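Local coordinates for sialidase domain-containing protein (Dyadobacter fermentans, PDB 5HX0) that is of unknown function but adopts a six-bladed beta-propeller fold of the sialidase type, which suggests a possible role in binding or processing glycans, at residues I39-K44 / P353-R358; P313-L319 / Y368-Q373. All coordinates share one frame. Numbering follows the deposited sequence.

Interaction 1: residues I39-K44 / P353-R358; sequences IPGVRK and PEIVLR
This is an apolar contact between the outermost strands of two neighbouring blades of a beta-propeller, sealed at one end by a lysine-to-carbonyl hydrogen bond. Strands 42-44 and 354-358 run parallel (9° between their directions), but their axes stay 9.0 Å apart, so they face each other across the inter-blade gap as members of separate sheets. Ile39 lies opposite Pro353 (CA to CA 7.0 Å) and Lys44 opposite Leu357 (7.5 Å). Before strand 42-44, a type II turn from Ile39 to Val42 closes with Val42 N to Ile39 O at 3.0 Å; Gly41 takes its third position, where the expected positive phi (79°) by itself favours glycine. The turn brings both Ile39 and Val42 to point at strand 354-358. Ile39 (chi1 m) sets CG1 3.7 Å from Pro353 CG and CD1 3.8 Å from Ile355 CG1, while Val42 (chi1 t) brings CG1 to 3.8 Å from Ile355 CD1. Ile355 (m, t) is thus shared by two partners, and Ile341 of strand 336-342 also touches it and Val42. At the far end Leu357 and Arg358 form a classic beta bulge facing Ile337, with Leu357 at phi/psi -92/-36. Lys44, extended except for a p bend at chi3, reaches over to donate from NZ to Leu357 O at 2.8 Å; Asp47 pairs with the same amine as a salt bridge. Some 313 Å² is buried in all. Between these two segments, then, the link is apolar side-chain contact plus one hydrogen bond from a charged amine to a main-chain carbonyl; their backbones do not pair.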
ATOM      1  N   ILE A  39      43.532  -7.245  -5.871  1.00 61.47           N
ATOM      2  CA  ILE A  39      43.346  -7.699  -4.496  1.00 54.56           C
ATOM      3  C   ILE A  39      43.308  -9.226  -4.480  1.00 48.11           C
ATOM      4  O   ILE A  39      42.425  -9.827  -5.107  1.00 36.14           O
ATOM      5  CB  ILE A  39      42.075  -7.101  -3.872  1.00 45.28           C
ATOM      6  CG1 ILE A  39      42.262  -5.597  -3.666  1.00 41.88           C
ATOM      7  CG2 ILE A  39      41.786  -7.768  -2.544  1.00 46.29           C
ATOM      8  CD1 ILE A  39      41.276  -4.749  -4.383  1.00 37.75           C
ATOM      9  N   PRO A  40      44.204  -9.884  -3.741  1.00 55.69           N
ATOM     10  CA  PRO A  40      44.306 -11.350  -3.818  1.00 54.82           C
ATOM     11  C   PRO A  40      42.990 -12.027  -3.469  1.00 44.70           C
ATOM     12  O   PRO A  40      42.398 -11.771  -2.420  1.00 44.21           O
ATOM     13  CB  PRO A  40      45.396 -11.691  -2.791  1.00 54.55           C
ATOM     14  CG  PRO A  40      46.117 -10.406  -2.521  1.00 58.14           C
ATOM     15  CD  PRO A  40      45.105  -9.315  -2.723  1.00 57.52           C
ATOM     16  N   GLY A  41      42.543 -12.902  -4.364  1.00 39.15           N
ATOM     17  CA  GLY A  41      41.345 -13.680  -4.146  1.00 48.47           C
ATOM     18  C   GLY A  41      40.042 -12.953  -4.394  1.00 46.21           C
ATOM     19  O   GLY A  41      38.979 -13.525  -4.116  1.00 47.41           O
ATOM     20  N   VAL A  42      40.081 -11.716  -4.895  1.00 31.97           N
ATOM     21  CA  VAL A  42      38.876 -10.944  -5.188  1.00 34.42           C
ATOM     22  C   VAL A  42      38.814 -10.658  -6.678  1.00 34.34           C
ATOM     23  O   VAL A  42      39.804 -10.223  -7.272  1.00 38.48           O
ATOM     24  CB  VAL A  42      38.828  -9.629  -4.398  1.00 34.55           C
ATOM     25  CG1 VAL A  42      37.558  -8.880  -4.723  1.00 37.72           C
ATOM     26  CG2 VAL A  42      38.921  -9.922  -2.924  1.00 38.56           C
ATOM     27  N   ARG A  43      37.637 -10.872  -7.266  1.00 31.59           N
ATOM     28  CA  ARG A  43      37.406 -10.649  -8.684  1.00 26.99           C
ATOM     29  C   ARG A  43      35.919 -10.368  -8.895  1.00 22.08           C
ATOM     30  O   ARG A  43      35.071 -11.071  -8.341  1.00 22.09           O
ATOM     31  CB  ARG A  43      37.860 -11.881  -9.484  1.00 32.50           C
ATOM     32  CG  ARG A  43      37.483 -11.908 -10.941  1.00 43.13           C
ATOM     33  CD  ARG A  43      38.043 -13.162 -11.613  1.00 46.99           C
ATOM     34  NE  ARG A  43      37.306 -14.370 -11.249  1.00 46.32           N
ATOM     35  CZ  ARG A  43      36.298 -14.866 -11.963  1.00 44.34           C
ATOM     36  NH1 ARG A  43      35.909 -14.244 -13.067  1.00 39.02           N
ATOM     37  NH2 ARG A  43      35.669 -15.969 -11.571  1.00 46.30           N
ATOM     38  N   LYS A  44      35.602  -9.354  -9.690  1.00 27.23           N
ATOM     39  CA  LYS A  44      34.215  -9.106 -10.048  1.00 31.09           C
ATOM     40  C   LYS A  44      33.829 -10.017 -11.200  1.00 27.50           C
ATOM     41  O   LYS A  44      34.470 -10.003 -12.252  1.00 35.02           O
ATOM     42  CB  LYS A  44      33.981  -7.648 -10.429  1.00 31.11           C
ATOM     43  CG  LYS A  44      32.539  -7.408 -10.896  1.00 30.76           C
ATOM     44  CD  LYS A  44      32.110  -5.956 -10.741  1.00 32.86           C
ATOM     45  CE  LYS A  44      32.585  -5.140 -11.889  1.00 29.49           C
ATOM     46  NZ  LYS A  44      31.914  -3.821 -11.975  1.00 27.89           N
ATOM     47  N   PRO A 353      42.793  -3.147   1.380  1.00 18.30           N
ATOM     48  CA  PRO A 353      42.722  -2.417   0.110  1.00 22.32           C
ATOM     49  C   PRO A 353      41.283  -2.261  -0.349  1.00 21.32           C
ATOM     50  O   PRO A 353      40.455  -3.151  -0.160  1.00 24.84           O
ATOM     51  CB  PRO A 353      43.529  -3.296  -0.855  1.00 22.95           C
ATOM     52  CG  PRO A 353      43.503  -4.678  -0.251  1.00 28.38           C
ATOM     53  CD  PRO A 353      43.443  -4.468   1.250  1.00 22.74           C
ATOM     54  N   GLU A 354      40.995  -1.121  -0.973  1.00 18.58           N
ATOM     55  CA  GLU A 354      39.631  -0.811  -1.380  1.00 18.97           C
ATOM     56  C   GLU A 354      39.316  -1.448  -2.732  1.00 20.40           C
ATOM     57  O   GLU A 354      40.100  -1.355  -3.685  1.00 22.24           O
ATOM     58  CB  GLU A 354      39.419   0.699  -1.434  1.00 23.73           C
ATOM     59  CG  GLU A 354      37.999   1.120  -1.770  1.00 25.37           C
ATOM     60  CD  GLU A 354      37.787   2.608  -1.562  1.00 29.76           C
ATOM     61  OE1 GLU A 354      38.297   3.403  -2.371  1.00 24.45           O
ATOM     62  OE2 GLU A 354      37.122   2.981  -0.572  1.00 24.11           O
ATOM     63  N   ILE A 355      38.175  -2.116  -2.790  1.00 17.38           N
ATOM     64  CA  ILE A 355      37.654  -2.767  -3.983  1.00 21.73           C
ATOM     65  C   ILE A 355      36.692  -1.779  -4.629  1.00 22.63           C
ATOM     66  O   ILE A 355      35.747  -1.321  -3.976  1.00 19.94           O
ATOM     67  CB  ILE A 355      36.928  -4.074  -3.607  1.00 23.17           C
ATOM     68  CG1 ILE A 355      37.860  -5.004  -2.823  1.00 22.92           C
ATOM     69  CG2 ILE A 355      36.332  -4.752  -4.827  1.00 25.09           C
ATOM     70  CD1 ILE A 355      37.142  -6.143  -2.116  1.00 26.95           C
ATOM     71  N   VAL A 356      36.909  -1.419  -5.891  1.00 13.75           N
ATOM     72  CA  VAL A 356      36.016  -0.451  -6.533  1.00 20.00           C
ATOM     73  C   VAL A 356      35.057  -1.220  -7.432  1.00 18.82           C
ATOM     74  O   VAL A 356      35.469  -1.793  -8.446  1.00 18.39           O
ATOM     75  CB  VAL A 356      36.792   0.630  -7.304  1.00 21.63           C
ATOM     76  CG1 VAL A 356      35.817   1.650  -7.885  1.00 20.68           C
ATOM     77  CG2 VAL A 356      37.789   1.347  -6.368  1.00 18.64           C
ATOM     78  N   LEU A 357      33.766  -1.236  -7.077  1.00 17.36           N
ATOM     79  CA  LEU A 357      32.814  -2.044  -7.843  1.00 15.28           C
ATOM     80  C   LEU A 357      32.136  -1.268  -8.976  1.00 17.94           C
ATOM     81  O   LEU A 357      31.856  -1.840 -10.035  1.00 15.06           O
ATOM     82  CB  LEU A 357      31.740  -2.635  -6.916  1.00 13.27           C
ATOM     83  CG  LEU A 357      32.246  -3.554  -5.800  1.00 18.77           C
ATOM     84  CD1 LEU A 357      31.096  -3.993  -4.912  1.00 19.98           C
ATOM     85  CD2 LEU A 357      32.970  -4.773  -6.386  1.00 25.95           C
ATOM     86  N   ARG A 358      31.844   0.014  -8.780  1.00 13.16           N
ATOM     87  CA  ARG A 358      31.155   0.818  -9.789  1.00 14.33           C
ATOM     88  C   ARG A 358      31.723   2.223  -9.754  1.00 15.19           C
ATOM     89  O   ARG A 358      31.965   2.769  -8.675  1.00 20.95           O
ATOM     90  CB  ARG A 358      29.621   0.909  -9.562  1.00 11.43           C
ATOM     91  CG  ARG A 358      28.858  -0.406  -9.584  1.00 16.48           C
ATOM     92  CD  ARG A 358      28.783  -0.993 -10.990  1.00 16.14           C
ATOM     93  NE  ARG A 358      27.942  -0.257 -11.928  1.00 16.97           N
ATOM     94  CZ  ARG A 358      26.718  -0.640 -12.292  1.00 17.84           C
ATOM     95  NH1 ARG A 358      26.175  -1.738 -11.779  1.00 16.70           N
ATOM     96  NH2 ARG A 358      26.043   0.064 -13.177  1.00 17.31           N
TER

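Interaction 2: residues P313-L319 / Y368-Q373; sequences PMHALRL and YPWAVQ
Strands 314-318 and 368-373 run parallel at 6° with axes 6.5 Å apart, in the register Pro313-Tyr368 (CA to CA 5.8 Å), His315-Trp370 (5.8 Å), Leu317-Ala371 (6.5 Å) and Leu319-Gln373 (7.5 Å). A cis peptide precedes Pro313, where the chain turns a corner, and Tyr368 has positive phi (50/55). Pro313 CG lies 3.8 Å from the Tyr368 ring centroid, 12° off its normal, a CH-pi contact. His315 (chi1 t) reaches across so that its ring and the five-membered ring of Trp370 (chi1 t) have centroids 3.8 Å apart, planes at an oblique 32°; Trp370 CA stands over a His315 ring face, 4.2 Å from the centroid. These are the innermost strands of adjacent propeller blades. The Tyr368 hydroxyl hydrogen-bonds Glu265, and an acetate, probably from the crystallisation liquor, lies about 3 Å from its side chain; such a Tyr-Glu pair recalls sialidase active sites, although no activity is established here. Further out, Leu317 (t, p) packs its CD2 3.9 Å from Ala371 CB. Water spans both ends: water 1 donates to Pro369 O (2.8 Å) and weakly to Pro313 O (2.8 Å), water 2 to Arg318 O and Gln373 OE1 (both 2.6 Å), while Gln373 NE2 hydrogen-bonds the Asp375 carbonyl.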
ATOM      1  N   PRO A 313      26.128   4.328   3.218  1.00 16.80           N
ATOM      2  CA  PRO A 313      26.246   3.762   4.553  1.00 10.93           C
ATOM      3  C   PRO A 313      27.039   2.457   4.419  1.00 12.95           C
ATOM      4  O   PRO A 313      27.379   2.080   3.295  1.00 11.96           O
ATOM      5  CB  PRO A 313      24.790   3.509   4.958  1.00 11.09           C
ATOM      6  CG  PRO A 313      24.124   3.145   3.638  1.00 11.19           C
ATOM      7  CD  PRO A 313      24.858   3.971   2.565  1.00 10.12           C
HETATM    8  N   MSE A 314      27.301   1.777   5.524  1.00 11.97           N
HETATM    9  CA  MSE A 314      28.128   0.577   5.524  1.00 16.47           C
HETATM   10  C   MSE A 314      27.285  -0.671   5.791  1.00 14.65           C
HETATM   11  O   MSE A 314      26.273  -0.590   6.492  1.00 12.41           O
HETATM   12  CB  MSE A 314      29.247   0.685   6.586  1.00 13.95           C
HETATM   13  CG  MSE A 314      30.612   1.201   6.041  1.00 12.93           C
HETATM   14 SE   MSE A 314      30.514   3.030   5.429  0.61 16.44          SE
HETATM   15  CE  MSE A 314      29.902   3.970   7.029  1.00 13.75           C
ATOM     16  N   HIS A 315      27.710  -1.803   5.219  1.00  9.92           N
ATOM     17  CA  HIS A 315      27.124  -3.113   5.479  1.00 11.75           C
ATOM     18  C   HIS A 315      28.253  -4.122   5.655  1.00 14.01           C
ATOM     19  O   HIS A 315      29.218  -4.098   4.891  1.00 15.24           O
ATOM     20  CB  HIS A 315      26.204  -3.591   4.315  1.00  8.61           C
ATOM     21  CG  HIS A 315      25.634  -4.954   4.549  1.00 13.02           C
ATOM     22  ND1 HIS A 315      26.202  -6.101   4.031  1.00 14.40           N
ATOM     23  CD2 HIS A 315      24.599  -5.365   5.322  1.00 11.72           C
ATOM     24  CE1 HIS A 315      25.520  -7.155   4.448  1.00 11.71           C
ATOM     25  NE2 HIS A 315      24.558  -6.739   5.253  1.00 10.72           N
ATOM     26  N   ALA A 316      28.139  -5.011   6.642  1.00 13.98           N
ATOM     27  CA  ALA A 316      29.178  -6.008   6.900  1.00 17.30           C
ATOM     28  C   ALA A 316      28.610  -7.410   6.752  1.00 15.61           C
ATOM     29  O   ALA A 316      27.545  -7.711   7.301  1.00 14.74           O
ATOM     30  CB  ALA A 316      29.784  -5.852   8.296  1.00 15.78           C
ATOM     31  N   LEU A 317      29.343  -8.266   6.036  1.00 16.80           N
ATOM     32  CA  LEU A 317      28.981  -9.663   5.812  1.00  9.39           C
ATOM     33  C   LEU A 317      30.153 -10.558   6.195  1.00 13.61           C
ATOM     34  O   LEU A 317      31.271 -10.347   5.716  1.00 13.41           O
ATOM     35  CB  LEU A 317      28.630  -9.891   4.335  1.00 12.30           C
ATOM     36  CG  LEU A 317      28.429 -11.359   3.931  1.00 15.83           C
ATOM     37  CD1 LEU A 317      27.159 -11.900   4.562  1.00 18.50           C
ATOM     38  CD2 LEU A 317      28.377 -11.503   2.399  1.00 19.07           C
ATOM     39  N   ARG A 318      29.903 -11.560   7.043  1.00 13.17           N
ATOM     40  CA  ARG A 318      30.943 -12.524   7.385  1.00 17.17           C
ATOM     41  C   ARG A 318      31.107 -13.484   6.212  1.00 20.41           C
ATOM     42  O   ARG A 318      30.132 -14.112   5.793  1.00 16.49           O
ATOM     43  CB  ARG A 318      30.582 -13.290   8.659  1.00 14.57           C
ATOM     44  CG  ARG A 318      31.685 -14.247   9.120  1.00 20.70           C
ATOM     45  CD  ARG A 318      31.236 -15.080  10.342  1.00 19.53           C
ATOM     46  NE  ARG A 318      31.154 -14.234  11.533  1.00 21.64           N
ATOM     47  CZ  ARG A 318      31.037 -14.691  12.776  1.00 31.29           C
ATOM     48  NH1 ARG A 318      30.968 -16.002  12.993  1.00 23.55           N
ATOM     49  NH2 ARG A 318      30.983 -13.837  13.801  1.00 22.74           N
ATOM     50  N   LEU A 319      32.321 -13.597   5.678  1.00 14.81           N
ATOM     51  CA  LEU A 319      32.620 -14.506   4.574  1.00 12.78           C
ATOM     52  C   LEU A 319      32.907 -15.911   5.097  1.00 17.16           C
ATOM     53  O   LEU A 319      33.082 -16.128   6.293  1.00 19.02           O
ATOM     54  CB  LEU A 319      33.813 -13.963   3.786  1.00 15.78           C
ATOM     55  CG  LEU A 319      33.560 -12.610   3.123  1.00 14.47           C
ATOM     56  CD1 LEU A 319      34.877 -12.053   2.599  1.00 11.60           C
ATOM     57  CD2 LEU A 319      32.573 -12.791   1.971  1.00 19.52           C
ATOM     58  N   TYR A 368      23.795   2.567  -0.881  1.00 13.40           N
ATOM     59  CA  TYR A 368      23.193   1.680   0.111  1.00  7.42           C
ATOM     60  C   TYR A 368      23.413   0.195  -0.219  1.00  9.96           C
ATOM     61  O   TYR A 368      22.444  -0.566  -0.295  1.00 11.20           O
ATOM     62  CB  TYR A 368      21.704   1.977   0.249  1.00 10.49           C
ATOM     63  CG  TYR A 368      21.377   3.247   1.018  1.00 12.10           C
ATOM     64  CD1 TYR A 368      21.845   4.492   0.598  1.00 11.08           C
ATOM     65  CD2 TYR A 368      20.620   3.191   2.186  1.00  8.60           C
ATOM     66  CE1 TYR A 368      21.554   5.663   1.308  1.00  9.67           C
ATOM     67  CE2 TYR A 368      20.323   4.342   2.901  1.00 11.68           C
ATOM     68  CZ  TYR A 368      20.793   5.572   2.459  1.00 14.98           C
ATOM     69  OH  TYR A 368      20.479   6.702   3.182  1.00 15.35           O
ATOM     70  N   PRO A 369      24.657  -0.236  -0.397  1.00  8.90           N
ATOM     71  CA  PRO A 369      24.874  -1.647  -0.739  1.00 10.60           C
ATOM     72  C   PRO A 369      24.560  -2.589   0.419  1.00  7.99           C
ATOM     73  O   PRO A 369      24.619  -2.237   1.599  1.00 13.22           O
ATOM     74  CB  PRO A 369      26.359  -1.709  -1.133  1.00  8.03           C
ATOM     75  CG  PRO A 369      26.981  -0.590  -0.328  1.00 11.59           C
ATOM     76  CD  PRO A 369      25.929   0.504  -0.305  1.00 11.08           C
ATOM     77  N   TRP A 370      24.259  -3.827   0.044  1.00  8.84           N
ATOM     78  CA  TRP A 370      23.919  -4.888   0.984  1.00  8.20           C
ATOM     79  C   TRP A 370      24.317  -6.205   0.334  1.00 10.04           C
ATOM     80  O   TRP A 370      23.847  -6.511  -0.767  1.00 11.67           O
ATOM     81  CB  TRP A 370      22.411  -4.855   1.306  1.00  8.29           C
ATOM     82  CG  TRP A 370      22.014  -5.601   2.553  1.00  9.19           C
ATOM     83  CD1 TRP A 370      22.086  -6.950   2.769  1.00  8.77           C
ATOM     84  CD2 TRP A 370      21.475  -5.027   3.747  1.00  7.71           C
ATOM     85  NE1 TRP A 370      21.609  -7.253   4.046  1.00 10.91           N
ATOM     86  CE2 TRP A 370      21.229  -6.081   4.655  1.00  9.15           C
ATOM     87  CE3 TRP A 370      21.149  -3.719   4.127  1.00 12.13           C
ATOM     88  CZ2 TRP A 370      20.668  -5.861   5.924  1.00 11.67           C
ATOM     89  CZ3 TRP A 370      20.605  -3.508   5.375  1.00 10.77           C
ATOM     90  CH2 TRP A 370      20.367  -4.568   6.260  1.00 11.67           C
ATOM     91  N   ALA A 371      25.188  -6.971   0.987  1.00 10.01           N
ATOM     92  CA  ALA A 371      25.753  -8.166   0.373  1.00 14.09           C
ATOM     93  C   ALA A 371      25.127  -9.431   0.944  1.00  7.56           C
ATOM     94  O   ALA A 371      24.674  -9.463   2.094  1.00 15.09           O
ATOM     95  CB  ALA A 371      27.271  -8.218   0.556  1.00 13.56           C
ATOM     96  N   VAL A 372      25.129 -10.486   0.135  1.00 11.75           N
ATOM     97  CA  VAL A 372      24.650 -11.797   0.557  1.00 12.74           C
ATOM     98  C   VAL A 372      25.543 -12.859  -0.067  1.00 14.69           C
ATOM     99  O   VAL A 372      26.005 -12.713  -1.204  1.00 15.80           O
ATOM    100  CB  VAL A 372      23.161 -12.002   0.175  1.00 11.94           C
ATOM    101  CG1 VAL A 372      22.993 -11.913  -1.323  1.00 13.57           C
ATOM    102  CG2 VAL A 372      22.665 -13.352   0.707  1.00 17.71           C
ATOM    103  N   GLN A 373      25.799 -13.927   0.679  1.00 12.77           N
ATOM    104  CA  GLN A 373      26.615 -15.028   0.171  1.00 18.78           C
ATOM    105  C   GLN A 373      25.764 -15.853  -0.786  1.00 20.84           C
ATOM    106  O   GLN A 373      24.689 -16.326  -0.405  1.00 21.55           O
ATOM    107  CB  GLN A 373      27.122 -15.890   1.325  1.00 14.58           C
ATOM    108  CG  GLN A 373      28.269 -16.828   0.958  1.00 17.11           C
ATOM    109  CD  GLN A 373      29.593 -16.093   0.880  1.00 21.40           C
ATOM    110  OE1 GLN A 373      29.886 -15.239   1.720  1.00 21.71           O
ATOM    111  NE2 GLN A 373      30.388 -16.402  -0.143  1.00 23.72           N
TER
HETATM  112  O   HOH W   1      25.771  -0.160   3.133  1.00 12.38           O
HETATM  113  O   HOH W   2      29.161 -15.857   4.122  1.00 22.36           O

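How the interactions relate
Both interactions belong to one interface between two adjacent blades, the four-stranded sheet running from 314-318 to 354-358 and the sheet formed by 42-51, 393-401, 378-385 and 367-375. Interaction 2 joins their inner strands, about 10 Å from the chain centre; interaction 1 joins their outer strands, about 22 Å out. The contact centres are 14 Å apart and the nearest atoms about 6 Å, without touching. Along the chain the segments alternate: 39-44, 313-319, 353-358, 368-373. Because N-terminal strand 42-51 completes the sheet made by the C-terminal strands, the propeller ring closes in the "velcro" manner, and interaction 1 packs the closing strand against the neighbouring blade.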